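Local coordinates for protein indole-3-pyruvate decarboxylase (Azospirillum brasilense, PDB 2NXW) that catalyses the thiamine diphosphate- and magnesium-dependent decarboxylation of indole-3-pyruvate to indole-3-acetaldehyde, a step in auxin biosynthesis, at residues A77-S82 with K110-V115; N101-A106 with S176-L181; I148-A153 with L169-A174. All blocks are in the same frame, centred on the assembly; numbering follows the deposited sequence.

Interaction 1: A77-S82 with K110-V115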
loop_
_atom_site.group_PDB
_atom_site.type_symbol
_atom_site.label_atom_id
_atom_site.label_comp_id
_atom_site.label_asym_id
_atom_site.label_seq_id
_atom_site.Cartn_x
_atom_site.Cartn_y
_atom_site.Cartn_z
ATOM N N ALA A 77 21.646 -21.092 10.042
ATOM C CA ALA A 77 22.954 -21.700 9.831
ATOM C C ALA A 77 22.893 -23.223 9.743
ATOM O O ALA A 77 23.608 -23.820 8.939
ATOM C CB ALA A 77 23.902 -21.283 10.940
ATOM N N ALA A 78 22.072 -23.846 10.583
ATOM C CA ALA A 78 21.928 -25.302 10.561
ATOM C C ALA A 78 21.341 -25.745 9.224
ATOM O O ALA A 78 21.761 -26.761 8.645
ATOM C CB ALA A 78 21.040 -25.756 11.707
ATOM N N ALA A 79 20.381 -24.977 8.720
ATOM C CA ALA A 79 19.759 -25.296 7.441
ATOM C C ALA A 79 20.799 -25.196 6.335
ATOM O O ALA A 79 20.912 -26.074 5.483
ATOM C CB ALA A 79 18.604 -24.334 7.163
ATOM N N ARG A 80 21.582 -24.123 6.355
ATOM C CA ARG A 80 22.600 -23.927 5.338
ATOM C C ARG A 80 23.689 -24.983 5.417
ATOM O O ARG A 80 24.174 -25.455 4.390
ATOM C CB ARG A 80 23.249 -22.551 5.504
ATOM C CG ARG A 80 22.300 -21.397 5.306
ATOM C CD ARG A 80 23.051 -20.067 5.319
ATOM N NE ARG A 80 22.143 -18.953 5.540
ATOM C CZ ARG A 80 22.385 -17.701 5.168
ATOM N NH1 ARG A 80 23.511 -17.400 4.530
ATOM N NH2 ARG A 80 21.517 -16.748 5.464
ATOM N N TYR A 81 24.078 -25.350 6.634
ATOM C CA TYR A 81 25.150 -26.310 6.818
ATOM C C TYR A 81 24.878 -27.656 6.161
ATOM O O TYR A 81 25.755 -28.215 5.498
ATOM C CB TYR A 81 25.424 -26.523 8.311
ATOM C CG TYR A 81 26.685 -27.325 8.579
ATOM C CD1 TYR A 81 27.931 -26.697 8.667
ATOM C CD2 TYR A 81 26.640 -28.716 8.685
ATOM C CE1 TYR A 81 29.107 -27.438 8.852
ATOM C CE2 TYR A 81 27.806 -29.463 8.868
ATOM C CZ TYR A 81 29.036 -28.816 8.949
ATOM O OH TYR A 81 30.194 -29.543 9.101
ATOM N N SER A 82 23.660 -28.158 6.335
ATOM C CA SER A 82 23.284 -29.467 5.799
ATOM C C SER A 82 22.297 -29.427 4.633
ATOM O O SER A 82 21.790 -30.478 4.221
ATOM C CB SER A 82 22.701 -30.318 6.931
ATOM O OG SER A 82 23.638 -30.495 7.983
ATOM N N LYS A 110 17.461 -17.367 0.831
ATOM C CA LYS A 110 16.902 -18.672 0.461
ATOM C C LYS A 110 17.246 -19.827 1.400
ATOM O O LYS A 110 17.691 -20.884 0.956
ATOM C CB LYS A 110 17.348 -19.008 -0.973
ATOM C CG LYS A 110 16.756 -18.077 -2.050
ATOM C CD LYS A 110 15.398 -18.548 -2.560
ATOM C CE LYS A 110 15.563 -19.688 -3.546
ATOM N NZ LYS A 110 14.267 -20.083 -4.203
ATOM N N SER A 111 17.010 -19.628 2.692
ATOM C CA SER A 111 17.284 -20.665 3.693
ATOM C C SER A 111 15.950 -21.010 4.350
ATOM O O SER A 111 15.287 -20.140 4.928
ATOM C CB SER A 111 18.277 -20.149 4.739
ATOM O OG SER A 111 18.586 -21.175 5.665
ATOM N N PRO A 112 15.539 -22.286 4.274
ATOM C CA PRO A 112 14.267 -22.732 4.844
ATOM C C PRO A 112 14.204 -22.943 6.343
ATOM O O PRO A 112 14.343 -24.071 6.837
ATOM C CB PRO A 112 13.980 -24.008 4.062
ATOM C CG PRO A 112 15.328 -24.611 3.949
ATOM C CD PRO A 112 16.224 -23.404 3.594
ATOM N N VAL A 113 13.995 -21.850 7.063
ATOM C CA VAL A 113 13.864 -21.914 8.506
ATOM C C VAL A 113 12.391 -22.090 8.828
ATOM O O VAL A 113 11.550 -21.304 8.384
ATOM C CB VAL A 113 14.369 -20.619 9.198
ATOM C CG1 VAL A 113 14.011 -20.645 10.680
ATOM C CG2 VAL A 113 15.887 -20.492 9.021
ATOM N N VAL A 114 12.082 -23.144 9.572
ATOM C CA VAL A 114 10.711 -23.403 9.989
ATOM C C VAL A 114 10.523 -22.729 11.343
ATOM O O VAL A 114 11.115 -23.139 12.346
ATOM C CB VAL A 114 10.443 -24.922 10.132
ATOM C CG1 VAL A 114 9.018 -25.157 10.621
ATOM C CG2 VAL A 114 10.672 -25.620 8.794
ATOM N N VAL A 115 9.727 -21.669 11.363
ATOM C CA VAL A 115 9.450 -20.942 12.591
ATOM C C VAL A 115 8.226 -21.571 13.240
ATOM O O VAL A 115 7.186 -21.705 12.592
ATOM C CB VAL A 115 9.140 -19.466 12.290
ATOM C CG1 VAL A 115 8.762 -18.721 13.583
ATOM C CG2 VAL A 115 10.350 -18.822 11.625
#

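Interaction 2: N101-A106 with S176-L181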
loop_
_atom_site.group_PDB
_atom_site.type_symbol
_atom_site.label_atom_id
_atom_site.label_comp_id
_atom_site.label_asym_id
_atom_site.label_seq_id
_atom_site.Cartn_x
_atom_site.Cartn_y
_atom_site.Cartn_z
ATOM N N ASN A 101 13.864 -10.200 12.251
ATOM C CA ASN A 101 15.029 -9.898 11.440
ATOM C C ASN A 101 15.763 -11.160 10.968
ATOM O O ASN A 101 16.096 -11.289 9.785
ATOM C CB ASN A 101 15.981 -8.985 12.218
ATOM C CG ASN A 101 17.243 -8.700 11.455
ATOM O OD1 ASN A 101 17.200 -8.343 10.273
ATOM N ND2 ASN A 101 18.382 -8.854 12.118
ATOM N N ALA A 102 16.031 -12.091 11.886
ATOM C CA ALA A 102 16.734 -13.311 11.493
ATOM C C ALA A 102 15.946 -14.077 10.432
ATOM O O ALA A 102 16.531 -14.641 9.501
ATOM C CB ALA A 102 16.971 -14.201 12.715
ATOM N N VAL A 103 14.622 -14.082 10.566
ATOM C CA VAL A 103 13.791 -14.794 9.597
ATOM C C VAL A 103 13.798 -14.088 8.244
ATOM O O VAL A 103 13.861 -14.753 7.194
ATOM C CB VAL A 103 12.354 -14.970 10.138
ATOM C CG1 VAL A 103 11.446 -15.596 9.070
ATOM C CG2 VAL A 103 12.406 -15.868 11.380
ATOM N N ALA A 104 13.755 -12.754 8.254
ATOM C CA ALA A 104 13.806 -11.989 7.002
ATOM C C ALA A 104 15.142 -12.268 6.303
ATOM O O ALA A 104 15.198 -12.397 5.080
ATOM C CB ALA A 104 13.648 -10.482 7.284
ATOM N N GLY A 105 16.220 -12.380 7.088
ATOM C CA GLY A 105 17.519 -12.676 6.516
ATOM C C GLY A 105 17.543 -14.043 5.852
ATOM O O GLY A 105 18.133 -14.212 4.790
ATOM N N ALA A 106 16.898 -15.016 6.492
ATOM C CA ALA A 106 16.826 -16.374 5.949
ATOM C C ALA A 106 16.017 -16.342 4.650
ATOM O O ALA A 106 16.377 -16.991 3.662
ATOM C CB ALA A 106 16.166 -17.301 6.955
ATOM N N SER A 176 12.688 -23.138 -0.915
ATOM C CA SER A 176 13.848 -22.871 -0.060
ATOM C C SER A 176 13.745 -21.515 0.644
ATOM O O SER A 176 14.646 -20.679 0.549
ATOM C CB SER A 176 15.138 -22.947 -0.890
ATOM O OG SER A 176 16.282 -23.049 -0.055
ATOM N N ARG A 177 12.633 -21.303 1.342
ATOM C CA ARG A 177 12.392 -20.067 2.087
ATOM C C ARG A 177 11.748 -20.447 3.413
ATOM O O ARG A 177 11.173 -21.522 3.553
ATOM C CB ARG A 177 11.411 -19.165 1.353
ATOM C CG ARG A 177 11.719 -18.872 -0.095
ATOM C CD ARG A 177 12.352 -17.515 -0.251
ATOM N NE ARG A 177 12.308 -17.058 -1.637
ATOM C CZ ARG A 177 13.068 -16.083 -2.118
ATOM N NH1 ARG A 177 13.930 -15.466 -1.320
ATOM N NH2 ARG A 177 12.982 -15.728 -3.393
ATOM N N PRO A 178 11.813 -19.559 4.403
ATOM C CA PRO A 178 11.226 -19.826 5.718
ATOM C C PRO A 178 9.709 -19.952 5.662
ATOM O O PRO A 178 9.064 -19.401 4.763
ATOM C CB PRO A 178 11.629 -18.602 6.545
ATOM C CG PRO A 178 12.823 -18.084 5.867
ATOM C CD PRO A 178 12.556 -18.288 4.404
ATOM N N VAL A 179 9.161 -20.665 6.642
ATOM C CA VAL A 179 7.717 -20.842 6.773
ATOM C C VAL A 179 7.353 -20.619 8.237
ATOM O O VAL A 179 8.222 -20.648 9.125
ATOM C CB VAL A 179 7.253 -22.243 6.314
ATOM C CG1 VAL A 179 7.418 -22.369 4.809
ATOM C CG2 VAL A 179 8.041 -23.335 7.046
ATOM N N TYR A 180 6.063 -20.410 8.490
ATOM C CA TYR A 180 5.566 -20.113 9.822
ATOM C C TYR A 180 4.447 -21.040 10.299
ATOM O O TYR A 180 3.448 -21.223 9.604
ATOM C CB TYR A 180 5.057 -18.663 9.821
ATOM C CG TYR A 180 4.464 -18.192 11.128
ATOM C CD1 TYR A 180 5.266 -18.002 12.245
ATOM C CD2 TYR A 180 3.093 -17.916 11.240
ATOM C CE1 TYR A 180 4.736 -17.551 13.441
ATOM C CE2 TYR A 180 2.551 -17.464 12.435
ATOM C CZ TYR A 180 3.375 -17.285 13.534
ATOM O OH TYR A 180 2.833 -16.862 14.726
ATOM N N LEU A 181 4.624 -21.620 11.484
ATOM C CA LEU A 181 3.621 -22.498 12.075
ATOM C C LEU A 181 3.295 -21.956 13.456
ATOM O O LEU A 181 4.185 -21.768 14.282
ATOM C CB LEU A 181 4.145 -23.935 12.199
ATOM C CG LEU A 181 4.362 -24.664 10.870
ATOM C CD1 LEU A 181 5.028 -26.021 11.113
ATOM C CD2 LEU A 181 3.010 -24.850 10.165
#

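Interaction 3: I148-A153 with L169-A174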
loop_
_atom_site.group_PDB
_atom_site.type_symbol
_atom_site.label_atom_id
_atom_site.label_comp_id
_atom_site.label_asym_id
_atom_site.label_seq_id
_atom_site.Cartn_x
_atom_site.Cartn_y
_atom_site.Cartn_z
ATOM N N ILE A 148 7.294 -12.308 5.679
ATOM C CA ILE A 148 8.654 -12.823 5.579
ATOM C C ILE A 148 8.779 -14.339 5.482
ATOM O O ILE A 148 9.828 -14.912 5.796
ATOM C CB ILE A 148 9.495 -12.318 6.766
ATOM C CG1 ILE A 148 8.826 -12.711 8.086
ATOM C CG2 ILE A 148 9.644 -10.802 6.677
ATOM C CD1 ILE A 148 9.598 -12.273 9.329
ATOM N N THR A 149 7.705 -14.988 5.039
ATOM C CA THR A 149 7.693 -16.441 4.872
ATOM C C THR A 149 6.920 -16.789 3.608
ATOM O O THR A 149 6.107 -15.988 3.139
ATOM C CB THR A 149 7.026 -17.161 6.072
ATOM O OG1 THR A 149 5.717 -16.619 6.294
ATOM C CG2 THR A 149 7.861 -16.993 7.333
ATOM N N VAL A 150 7.168 -17.978 3.055
ATOM C CA VAL A 150 6.479 -18.397 1.833
ATOM C C VAL A 150 5.177 -19.148 2.065
ATOM O O VAL A 150 4.398 -19.334 1.136
ATOM C CB VAL A 150 7.391 -19.252 0.916
ATOM C CG1 VAL A 150 8.532 -18.396 0.430
ATOM C CG2 VAL A 150 7.897 -20.494 1.638
ATOM N N ALA A 151 4.945 -19.579 3.295
ATOM C CA ALA A 151 3.724 -20.290 3.637
ATOM C C ALA A 151 3.547 -20.208 5.138
ATOM O O ALA A 151 4.533 -20.120 5.878
ATOM C CB ALA A 151 3.815 -21.748 3.192
ATOM N N GLN A 152 2.297 -20.247 5.584
ATOM C CA GLN A 152 1.988 -20.172 7.000
ATOM C C GLN A 152 0.797 -21.052 7.327
ATOM O O GLN A 152 -0.033 -21.344 6.461
ATOM C CB GLN A 152 1.593 -18.748 7.408
ATOM C CG GLN A 152 2.473 -17.604 6.920
ATOM C CD GLN A 152 2.219 -17.247 5.470
ATOM O OE1 GLN A 152 1.065 -17.228 5.012
ATOM N NE2 GLN A 152 3.287 -16.945 4.739
ATOM N N ALA A 153 0.706 -21.462 8.585
ATOM C CA ALA A 153 -0.445 -22.227 9.024
ATOM C C ALA A 153 -0.621 -22.096 10.521
ATOM O O ALA A 153 0.351 -22.040 11.272
ATOM C CB ALA A 153 -0.302 -23.706 8.645
ATOM N N LEU A 169 5.562 -27.388 5.214
ATOM C CA LEU A 169 6.939 -27.854 5.134
ATOM C C LEU A 169 7.294 -28.102 3.676
ATOM O O LEU A 169 8.438 -27.909 3.263
ATOM C CB LEU A 169 7.144 -29.128 5.951
ATOM C CG LEU A 169 6.872 -28.992 7.447
ATOM C CD1 LEU A 169 7.331 -30.261 8.144
ATOM C CD2 LEU A 169 7.616 -27.766 8.011
ATOM N N GLY A 170 6.301 -28.522 2.891
ATOM C CA GLY A 170 6.529 -28.774 1.483
ATOM C C GLY A 170 6.866 -27.494 0.749
ATOM O O GLY A 170 7.680 -27.502 -0.175
ATOM N N ALA A 171 6.240 -26.393 1.157
ATOM C CA ALA A 171 6.492 -25.092 0.544
ATOM C C ALA A 171 7.919 -24.632 0.881
ATOM O O ALA A 171 8.607 -24.069 0.035
ATOM C CB ALA A 171 5.477 -24.068 1.050
ATOM N N ALA A 172 8.351 -24.873 2.116
ATOM C CA ALA A 172 9.701 -24.489 2.518
ATOM C C ALA A 172 10.720 -25.229 1.651
ATOM O O ALA A 172 11.722 -24.662 1.232
ATOM C CB ALA A 172 9.928 -24.813 3.998
ATOM N N ARG A 173 10.449 -26.497 1.360
ATOM C CA ARG A 173 11.364 -27.294 0.547
ATOM C C ARG A 173 11.268 -26.974 -0.940
ATOM O O ARG A 173 12.263 -27.066 -1.669
ATOM C CB ARG A 173 11.093 -28.788 0.780
ATOM C CG ARG A 173 11.716 -29.331 2.060
ATOM C CD ARG A 173 10.820 -30.330 2.770
ATOM N NE ARG A 173 10.542 -31.526 1.980
ATOM C CZ ARG A 173 11.409 -32.507 1.753
ATOM N NH1 ARG A 173 12.637 -32.452 2.257
ATOM N NH2 ARG A 173 11.040 -33.559 1.032
ATOM N N ALA A 174 10.087 -26.567 -1.392
ATOM C CA ALA A 174 9.905 -26.271 -2.804
ATOM C C ALA A 174 10.508 -24.951 -3.235
ATOM O O ALA A 174 10.941 -24.814 -4.373
ATOM C CB ALA A 174 8.419 -26.311 -3.167
#

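Interaction 1: A77-S82 with K110-V115
The hydroxyl of S111 settles between A79 and R80, two consecutive residues on the last turns of helix 68-82. Its OG lies 3.5 Å from A79 CB, while the same S111 OG is 3.7 Å from R80 CG, so the small polar group rests against carbon on the helix flank. The S111 side chain has OG anti to the backbone N (chi1 -177°), and this carries the oxygen toward the helix. A79 also points at the other segment; the P112 ring lies to one side of the hydroxyl, with P112 CD 4.4 Å from A79 CB, a looser apolar touch. R80 runs alongside. Its chain is extended from CG to NE and passes S111, bringing R80 NE to 4.1 Å from S111 CB, which meets the guanidinium obliquely.

No hydrogen bond joins the two segments directly. The link is made by D76, one turn back on the helix: its OD1 hydrogen-bonds S111 OG and forms a salt bridge with R80 NE. At the far end of the guanidinium, R80 NH2 pairs with E109, so acidic partners fix the arginine's direction. Just before S111, K110 with its positive phi is the C-prime residue of the Schellman motif that ends helix 100-108. The contact packs helix 68-82 against the link from that helix end to parallel strand 113-119, in the alpha/beta N-terminal domain of a thiamine diphosphate enzyme.

Interaction 2: N101-A106 with S176-L181
P178 packs its ring against A106 and V103 on helix 100-108, one of the helices laid on the six-stranded parallel sheet of this alpha/beta domain. All the close packing gathers on that one proline, just ahead of strand 179-184. Its CG presses on the methyl of A106, with P178 CG and A106 CB 3.6 Å apart, and its CD edges up to the helix backbone, 4.0 Å from A106 C. V103 runs past the ring in the opposite sense; CG1, anti to the backbone N (chi1 175°), reaches to 3.9 Å from P178 CB.

The rest is loose. The helix start and the strand diverge, and V179 turns its side chain away, to V168 and A172 of helix 161-175. There is no solvent side here: N101 and A104 belong to the remote flank of the helix, where A94 and L130 of the second subunit pack on them. With P178 exchanged for alanine, CG and CD go, which is likely to leave a gap beside A106 CB and the backbone ahead of the strand freer to turn. From the helix, the carbonyl oxygen of V103 also borders the ring, with V103 O 3.7 Å from P178 CG.

Interaction 3: I148-A153 with L169-A174
The hydroxyl of T149 is gripped twice: OG1 accepts a hydrogen bond from the Q152 amide and is also bonded to F145 O. The bond from Q152 NE2 to T149 OG1 is 2.9 Å long and fairly straight, with an angle of 162° at the hydrogen. The hydroxyl lies close to the amide plane, about 10° out of it, so the NE2 end of Q152 points almost squarely at it. The other end of the amide is held as well, since Q152 OE1 is hydrogen-bonded to K160 NZ of the third subunit. With both ends engaged, the amide is fixed against flipping, and the bend from T149 to Q152 is pinned from one side.

Between these two residues, V150 and A151 turn to the helix and make the contact proper, which has no hydrogen bond across it. A151 and A171 meet methyl to methyl, their CB atoms 3.6 Å apart, and the backbones can come close because neither residue carries more than a methyl: A151 CA to A171 CA is 6.3 Å. V150 joins at the more open edge of the patch. Its CG1 stands anti to the carbonyl carbon (chi1 -65°), which puts CG2 between the backbone N and the carbonyl carbon; from there CG2 leans over the helix backbone, 4.0 Å from A171 O, while V150 CG2 to A171 CB is a looser 4.4 Å.

This is the packing of a helix on the approach to its own strand in a beta-alpha-beta crossover, made by strand 152-154, helix 161-175 and strand 179-184. Strand 152-154 is an edge strand of the sheet within this chain. V179 of the neighbouring strand touches V150, A151 and A172, filling in beside the helix, whereas I148 reaches V100, V103 and A104 of helix 100-108.

The three interactions run across one sheet, in which strand 179-184 lies between 113-119 and 152-154. Interaction 1 meets interaction 2 through K110 O and S176 OG, 2.8 Å apart, and through the strand pair V115 O to L181 N, also 2.8 Å. Interactions 2 and 3 join where V150 N lies 2.9 Å from P178 O, beside the proline that packs on helix 100-108. Interactions 1 and 3 only brush, with P112 CB 3.7 Å from A172 O. None reaches the cofactor: the side chains of R80 and V103 are about 13 and 14 Å from a bound thiamine diphosphate, though helix 68-82 begins at E68, which lines its pocket.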